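Local coordinates for protein glycosyl hydrolase (Rhizobium leguminosarum bv. trifolii, PDB 5NDX) that probably hydrolyses O-glycosidic bonds, as a bacterial orthologue of human alpha-L-iduronidase and a member of glycosyl hydrolase family 39, at residues Y159-D164 against L195-C199; C441-I445 against P492-H496. The protein carries 2 engineered substitutions. All blocks are in the same frame, centred on the assembly; numbering follows the deposited sequence.

Contact 1: residues Y159-D164 against L195-C199; sequences YTNYYD and LMAHC
Two consecutive outer helices of a (beta/alpha)8 barrel pack at a signed crossing angle of -51°, with the axes of segments 159-164 and 195-199 approaching to 10.5 Å. Both segments are helical, with i to i+4 bonds Tyr163 N to Tyr159 O (2.9 Å) and Cys199 N to Leu195 O (2.8 Å). The closest CA pair is Thr160 with Leu195, at 6.4 Å. His198, whose CA-to-CB bond points toward helix 155-171, has chi1 t and chi2 near -110°. Thr160 lies over one ring face, its CB 4.1 Å from the centroid of the His198 ring and 8° off the normal, a CH-pi contact. Leu195, chi1 t, touches two tyrosines one helical turn apart, both with chi1 t and chi2 near 80°. Its CD2 sits 4.0 Å from the centroid of the Tyr163 ring, over the face; its CG meets the edge of the Tyr159 ring, 3.9 Å from Tyr159 CE2. Tyr163 also takes the sulfur of Cys199, whose SG stands obliquely 4.4 Å from the Tyr163 ring centroid. The interface is mainly apolar and aromatic and almost wholly buried; polar tips serve neighbouring loops: Tyr163 OH bonds to Arg213 O and Asp164 OD2 to Cys205 N. The Tyr159 side chain lies about 8 Å from that of Gln146, a substituted residue at the predicted proton-donor position. Helices 155-171 and 190-200 follow the fourth and fifth barrel strands, and strand 179-184 backs the seam, with Met179 touching Tyr163 and Pro182 touching Tyr159.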
ATOM      1  N   TYR A 159     -15.162 -21.460 -16.148  1.00 56.65           N
ATOM      2  CA  TYR A 159     -14.977 -20.220 -15.382  1.00 58.29           C
ATOM      3  C   TYR A 159     -16.256 -19.827 -14.678  1.00 59.21           C
ATOM      4  O   TYR A 159     -16.265 -19.564 -13.482  1.00 58.30           O
ATOM      5  CB  TYR A 159     -14.506 -19.046 -16.268  1.00 56.31           C
ATOM      6  CG  TYR A 159     -14.089 -17.849 -15.419  1.00 55.75           C
ATOM      7  CD1 TYR A 159     -12.852 -17.829 -14.772  1.00 55.04           C
ATOM      8  CD2 TYR A 159     -14.961 -16.786 -15.180  1.00 54.80           C
ATOM      9  CE1 TYR A 159     -12.483 -16.773 -13.945  1.00 53.95           C
ATOM     10  CE2 TYR A 159     -14.585 -15.722 -14.363  1.00 54.38           C
ATOM     11  CZ  TYR A 159     -13.350 -15.734 -13.747  1.00 52.29           C
ATOM     12  OH  TYR A 159     -12.968 -14.714 -12.941  1.00 52.91           O
ATOM     13  N   THR A 160     -17.335 -19.841 -15.436  1.00 59.05           N
ATOM     14  CA  THR A 160     -18.635 -19.453 -14.946  1.00 58.89           C
ATOM     15  C   THR A 160     -19.172 -20.436 -13.876  1.00 57.20           C
ATOM     16  O   THR A 160     -19.851 -20.035 -12.929  1.00 56.80           O
ATOM     17  CB  THR A 160     -19.540 -19.211 -16.181  1.00 63.69           C
ATOM     18  OG1 THR A 160     -20.357 -18.072 -15.965  1.00 72.07           O
ATOM     19  CG2 THR A 160     -20.371 -20.407 -16.562  1.00 62.77           C
ATOM     20  N   ASN A 161     -18.836 -21.721 -13.993  1.00 57.44           N
ATOM     21  CA  ASN A 161     -19.169 -22.726 -12.956  1.00 57.55           C
ATOM     22  C   ASN A 161     -18.309 -22.547 -11.693  1.00 52.56           C
ATOM     23  O   ASN A 161     -18.762 -22.782 -10.582  1.00 51.76           O
ATOM     24  CB  ASN A 161     -18.872 -24.155 -13.438  1.00 59.79           C
ATOM     25  CG  ASN A 161     -19.782 -24.639 -14.550  1.00 62.04           C
ATOM     26  OD1 ASN A 161     -20.874 -24.119 -14.802  1.00 62.12           O
ATOM     27  ND2 ASN A 161     -19.328 -25.686 -15.198  1.00 61.03           N
ATOM     28  N   TYR A 162     -17.033 -22.275 -11.921  1.00 51.77           N
ATOM     29  CA  TYR A 162     -16.089 -21.898 -10.862  1.00 52.10           C
ATOM     30  C   TYR A 162     -16.611 -20.707 -10.031  1.00 48.69           C
ATOM     31  O   TYR A 162     -16.622 -20.778  -8.792  1.00 49.61           O
ATOM     32  CB  TYR A 162     -14.696 -21.660 -11.468  1.00 52.82           C
ATOM     33  CG  TYR A 162     -13.807 -20.760 -10.638  1.00 54.25           C
ATOM     34  CD1 TYR A 162     -13.111 -21.249  -9.519  1.00 54.70           C
ATOM     35  CD2 TYR A 162     -13.671 -19.428 -10.964  1.00 54.88           C
ATOM     36  CE1 TYR A 162     -12.306 -20.414  -8.757  1.00 54.62           C
ATOM     37  CE2 TYR A 162     -12.877 -18.587 -10.215  1.00 58.62           C
ATOM     38  CZ  TYR A 162     -12.221 -19.081  -9.097  1.00 57.27           C
ATOM     39  OH  TYR A 162     -11.451 -18.212  -8.391  1.00 56.10           O
ATOM     40  N   TYR A 163     -17.084 -19.656 -10.703  1.00 47.43           N
ATOM     41  CA  TYR A 163     -17.709 -18.484 -10.030  1.00 46.93           C
ATOM     42  C   TYR A 163     -18.910 -18.921  -9.177  1.00 48.82           C
ATOM     43  O   TYR A 163     -19.022 -18.591  -7.978  1.00 48.06           O
ATOM     44  CB  TYR A 163     -18.117 -17.387 -11.044  1.00 46.75           C
ATOM     45  CG  TYR A 163     -18.528 -16.126 -10.349  1.00 46.27           C
ATOM     46  CD1 TYR A 163     -17.564 -15.208  -9.922  1.00 46.47           C
ATOM     47  CD2 TYR A 163     -19.839 -15.911  -9.990  1.00 45.57           C
ATOM     48  CE1 TYR A 163     -17.909 -14.090  -9.192  1.00 45.75           C
ATOM     49  CE2 TYR A 163     -20.204 -14.806  -9.270  1.00 46.64           C
ATOM     50  CZ  TYR A 163     -19.228 -13.881  -8.864  1.00 47.03           C
ATOM     51  OH  TYR A 163     -19.567 -12.775  -8.112  1.00 44.10           O
ATOM     52  N   ASP A 164     -19.782 -19.728  -9.785  1.00 51.67           N
ATOM     53  CA  ASP A 164     -20.957 -20.296  -9.105  1.00 50.10           C
ATOM     54  C   ASP A 164     -20.594 -21.018  -7.837  1.00 46.14           C
ATOM     55  O   ASP A 164     -21.276 -20.895  -6.841  1.00 47.84           O
ATOM     56  CB  ASP A 164     -21.695 -21.288 -10.026  1.00 54.10           C
ATOM     57  CG  ASP A 164     -22.347 -20.624 -11.221  1.00 57.71           C
ATOM     58  OD1 ASP A 164     -22.745 -19.457 -11.103  1.00 60.32           O
ATOM     59  OD2 ASP A 164     -22.486 -21.282 -12.288  1.00 60.70           O
ATOM     60  N   LEU A 195     -18.521 -13.144 -17.799  1.00 50.05           N
ATOM     61  CA  LEU A 195     -18.925 -13.199 -16.387  1.00 49.47           C
ATOM     62  C   LEU A 195     -20.038 -12.193 -16.130  1.00 49.92           C
ATOM     63  O   LEU A 195     -20.962 -12.429 -15.352  1.00 51.09           O
ATOM     64  CB  LEU A 195     -17.737 -12.952 -15.473  1.00 49.65           C
ATOM     65  CG  LEU A 195     -17.714 -13.375 -13.986  1.00 52.32           C
ATOM     66  CD1 LEU A 195     -17.680 -12.202 -13.021  1.00 53.42           C
ATOM     67  CD2 LEU A 195     -18.757 -14.382 -13.552  1.00 52.13           C
ATOM     68  N   MET A 196     -19.929 -11.053 -16.788  1.00 50.10           N
ATOM     69  CA  MET A 196     -20.927 -10.015 -16.672  1.00 51.04           C
ATOM     70  C   MET A 196     -22.284 -10.507 -17.209  1.00 52.35           C
ATOM     71  O   MET A 196     -23.300 -10.294 -16.555  1.00 49.61           O
ATOM     72  CB  MET A 196     -20.460  -8.761 -17.424  1.00 50.73           C
ATOM     73  CG  MET A 196     -19.161  -8.135 -16.853  1.00 53.72           C
ATOM     74  SD  MET A 196     -18.966  -8.122 -15.049  1.00 53.03           S
ATOM     75  CE  MET A 196     -19.860  -6.672 -14.850  1.00 54.77           C
ATOM     76  N   ALA A 197     -22.272 -11.152 -18.386  1.00 51.59           N
ATOM     77  CA  ALA A 197     -23.486 -11.784 -18.945  1.00 55.65           C
ATOM     78  C   ALA A 197     -24.046 -12.811 -17.961  1.00 54.95           C
ATOM     79  O   ALA A 197     -25.217 -12.753 -17.594  1.00 54.87           O
ATOM     80  CB  ALA A 197     -23.194 -12.435 -20.302  1.00 53.72           C
ATOM     81  N   HIS A 198     -23.177 -13.696 -17.480  1.00 54.70           N
ATOM     82  CA  HIS A 198     -23.580 -14.692 -16.486  1.00 53.56           C
ATOM     83  C   HIS A 198     -24.177 -14.124 -15.221  1.00 52.83           C
ATOM     84  O   HIS A 198     -25.157 -14.667 -14.701  1.00 53.88           O
ATOM     85  CB  HIS A 198     -22.396 -15.577 -16.137  1.00 54.73           C
ATOM     86  CG  HIS A 198     -22.759 -16.776 -15.335  1.00 55.71           C
ATOM     87  ND1 HIS A 198     -22.413 -16.908 -14.015  1.00 56.56           N
ATOM     88  CD2 HIS A 198     -23.438 -17.904 -15.664  1.00 58.87           C
ATOM     89  CE1 HIS A 198     -22.873 -18.054 -13.557  1.00 59.35           C
ATOM     90  NE2 HIS A 198     -23.499 -18.681 -14.536  1.00 59.91           N
ATOM     91  N   CYS A 199     -23.596 -13.052 -14.691  1.00 52.01           N
ATOM     92  CA  CYS A 199     -24.107 -12.448 -13.443  1.00 49.78           C
ATOM     93  C   CYS A 199     -25.324 -11.555 -13.664  1.00 50.51           C
ATOM     94  O   CYS A 199     -26.047 -11.275 -12.729  1.00 51.34           O
ATOM     95  CB  CYS A 199     -22.995 -11.646 -12.724  1.00 49.99           C
ATOM     96  SG  CYS A 199     -21.713 -12.714 -12.011  1.00 51.60           S
TER

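Contact 2: residues C441-I445 against P492-H496; sequences CLLRI and PALLH
An antiparallel pairing at the rim of a beta-sandwich sheet joins strand 436-445 to one of its two outermost strands, 493-503. Residues 441-445 are extended throughout; on its other side this strand bonds to strand 518-526, through Leu443 to Gln521 for example. Segment 492-496 is only weakly strand-like, around 493-494. Pro492 enters with its carbonyl O 4.0 Å from Leu443 CD2 and its ring against helix 364-372. Ala493 then supplies the first backbone bond, Arg444 N to Ala493 O at 3.0 Å, while Leu443 CA makes a CA-H...O contact of 3.2 Å to the same Ala493 O. Leu494 faces Leu443 as a non-hydrogen-bonded pair, CA to CA 4.6 Å; both side chains are m,t on the same face of the sheet, and Leu443 CD2 meets Leu494 CD2 at 3.9 Å. At Leu495 the backbone turns to helical angles (-69°/-40°), interrupting the extended course, yet its amide gives the straightest bond, Leu495 N to Leu442 O at 2.8 Å and 169°. Its t,p side chain packs beside Leu442, CB to CB 4.0 Å, and lays CD1 over one face of the Arg444 guanidinium, 3.7 Å from Arg444 NH1. That guanidinium group is held by Thr520, Asp513 and a salt bridge to Asp446. His496 returns to extended angles, its ring edge receiving Leu442 CD1 at 3.9 Å from His496 CD2. A water bridges the two segments, accepting from Leu442 N at 2.8 Å and donating to His496 O at 2.6 Å.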
ATOM      1  N   CYS A 441       3.505  20.808   9.594  1.00 31.45           N
ATOM      2  CA  CYS A 441       4.466  19.754   9.317  1.00 33.03           C
ATOM      3  C   CYS A 441       4.514  19.570   7.815  1.00 33.51           C
ATOM      4  O   CYS A 441       3.465  19.410   7.192  1.00 32.48           O
ATOM      5  CB  CYS A 441       4.070  18.391   9.947  1.00 36.22           C
ATOM      6  SG  CYS A 441       3.541  18.581  11.671  1.00 43.99           S
ATOM      7  N   LEU A 442       5.725  19.641   7.249  1.00 31.55           N
ATOM      8  CA  LEU A 442       5.930  19.498   5.824  1.00 31.33           C
ATOM      9  C   LEU A 442       6.788  18.273   5.562  1.00 29.92           C
ATOM     10  O   LEU A 442       7.939  18.244   5.951  1.00 31.75           O
ATOM     11  CB  LEU A 442       6.615  20.732   5.273  1.00 30.37           C
ATOM     12  CG  LEU A 442       5.964  22.062   5.637  1.00 32.28           C
ATOM     13  CD1 LEU A 442       6.917  23.197   5.320  1.00 33.58           C
ATOM     14  CD2 LEU A 442       4.620  22.257   4.958  1.00 33.28           C
ATOM     15  N   LEU A 443       6.215  17.258   4.944  1.00 29.63           N
ATOM     16  CA  LEU A 443       6.936  16.045   4.584  1.00 29.99           C
ATOM     17  C   LEU A 443       7.174  16.040   3.051  1.00 29.76           C
ATOM     18  O   LEU A 443       6.288  16.452   2.293  1.00 28.06           O
ATOM     19  CB  LEU A 443       6.109  14.840   4.956  1.00 31.40           C
ATOM     20  CG  LEU A 443       5.779  14.692   6.421  1.00 33.38           C
ATOM     21  CD1 LEU A 443       4.631  13.734   6.600  1.00 34.86           C
ATOM     22  CD2 LEU A 443       7.014  14.136   7.115  1.00 35.55           C
ATOM     23  N   ARG A 444       8.333  15.542   2.625  1.00 28.02           N
ATOM     24  CA  ARG A 444       8.753  15.605   1.233  1.00 29.09           C
ATOM     25  C   ARG A 444       9.459  14.348   0.806  1.00 28.35           C
ATOM     26  O   ARG A 444      10.352  13.832   1.515  1.00 29.21           O
ATOM     27  CB  ARG A 444       9.705  16.796   1.036  1.00 29.54           C
ATOM     28  CG  ARG A 444      10.393  16.971  -0.323  1.00 29.76           C
ATOM     29  CD  ARG A 444       9.438  17.136  -1.466  1.00 30.05           C
ATOM     30  NE  ARG A 444       8.672  18.361  -1.406  1.00 30.34           N
ATOM     31  CZ  ARG A 444       9.161  19.593  -1.642  1.00 30.01           C
ATOM     32  NH1 ARG A 444      10.434  19.806  -1.924  1.00 30.35           N
ATOM     33  NH2 ARG A 444       8.350  20.631  -1.585  1.00 30.83           N
ATOM     34  N   ILE A 445       9.035  13.872  -0.354  1.00 27.24           N
ATOM     35  CA  ILE A 445       9.735  12.874  -1.117  1.00 27.52           C
ATOM     36  C   ILE A 445      10.186  13.535  -2.439  1.00 28.38           C
ATOM     37  O   ILE A 445       9.363  13.889  -3.263  1.00 26.71           O
ATOM     38  CB  ILE A 445       8.871  11.631  -1.451  1.00 26.70           C
ATOM     39  CG1 ILE A 445       8.275  11.051  -0.178  1.00 26.71           C
ATOM     40  CG2 ILE A 445       9.745  10.581  -2.149  1.00 26.40           C
ATOM     41  CD1 ILE A 445       7.196  10.028  -0.418  1.00 27.23           C
ATOM     42  N   PRO A 492      10.104   8.967   5.737  1.00 31.87           N
ATOM     43  CA  PRO A 492       9.460  10.214   5.243  1.00 32.32           C
ATOM     44  C   PRO A 492      10.027  11.398   6.018  1.00 31.90           C
ATOM     45  O   PRO A 492       9.973  11.443   7.256  1.00 31.94           O
ATOM     46  CB  PRO A 492       7.995   9.990   5.569  1.00 32.99           C
ATOM     47  CG  PRO A 492       7.830   8.526   5.435  1.00 31.96           C
ATOM     48  CD  PRO A 492       9.116   7.906   5.949  1.00 31.20           C
ATOM     49  N   ALA A 493      10.614  12.305   5.279  1.00 30.68           N
ATOM     50  CA  ALA A 493      11.449  13.339   5.824  1.00 31.30           C
ATOM     51  C   ALA A 493      10.729  14.679   5.954  1.00 30.59           C
ATOM     52  O   ALA A 493      10.017  15.121   5.042  1.00 27.69           O
ATOM     53  CB  ALA A 493      12.653  13.531   4.888  1.00 31.87           C
ATOM     54  N   LEU A 494      10.989  15.355   7.064  1.00 30.45           N
ATOM     55  CA  LEU A 494      10.599  16.752   7.208  1.00 31.05           C
ATOM     56  C   LEU A 494      11.421  17.680   6.291  1.00 31.10           C
ATOM     57  O   LEU A 494      12.645  17.742   6.360  1.00 32.09           O
ATOM     58  CB  LEU A 494      10.771  17.192   8.673  1.00 33.07           C
ATOM     59  CG  LEU A 494       9.735  16.511   9.619  1.00 33.83           C
ATOM     60  CD1 LEU A 494      10.081  16.679  11.090  1.00 36.99           C
ATOM     61  CD2 LEU A 494       8.339  17.035   9.368  1.00 34.07           C
ATOM     62  N   LEU A 495      10.714  18.445   5.488  1.00 30.38           N
ATOM     63  CA  LEU A 495      11.287  19.383   4.561  1.00 32.23           C
ATOM     64  C   LEU A 495      11.926  20.537   5.343  1.00 33.10           C
ATOM     65  O   LEU A 495      12.991  21.035   4.970  1.00 31.94           O
ATOM     66  CB  LEU A 495      10.204  19.901   3.595  1.00 32.12           C
ATOM     67  CG  LEU A 495      10.682  20.906   2.541  1.00 33.53           C
ATOM     68  CD1 LEU A 495      11.641  20.288   1.523  1.00 33.19           C
ATOM     69  CD2 LEU A 495       9.466  21.503   1.835  1.00 34.57           C
ATOM     70  N   HIS A 496      11.240  20.961   6.398  1.00 32.40           N
ATOM     71  CA  HIS A 496      11.765  21.933   7.366  1.00 33.66           C
ATOM     72  C   HIS A 496      11.296  21.499   8.755  1.00 34.69           C
ATOM     73  O   HIS A 496      10.350  20.689   8.877  1.00 32.39           O
ATOM     74  CB  HIS A 496      11.187  23.328   7.136  1.00 33.43           C
ATOM     75  CG  HIS A 496      11.473  23.864   5.787  1.00 33.63           C
ATOM     76  ND1 HIS A 496      12.742  24.234   5.402  1.00 34.41           N
ATOM     77  CD2 HIS A 496      10.680  24.036   4.705  1.00 33.59           C
ATOM     78  CE1 HIS A 496      12.716  24.607   4.134  1.00 33.38           C
ATOM     79  NE2 HIS A 496      11.482  24.502   3.693  1.00 33.54           N
TER
HETATM   80  O   HOH W   1       7.708  20.840   8.847  1.00 32.00           O

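How the contacts relate
The two contacts follow one another along the chain, 159-164 with 195-199 closing before 441-445 with 492-496 opens, and share no helix, strand or sheet. Their centres lie 48 Å apart on opposite sides of the chain's centre, with about 34 Å between nearest atoms. Contact 1 joins neighbouring helices on the outside of the (beta/alpha)8 barrel, where the side chain of Tyr163 is about 11 Å from a bound 8U8 molecule; contact 2 closes one margin of the nine-stranded sheet, away from the active site. Contact 2 returns the chain to its sheet after 46 residues that hold helix but no strand; one contact thus lies in the barrel, the other in the beta-sandwich part.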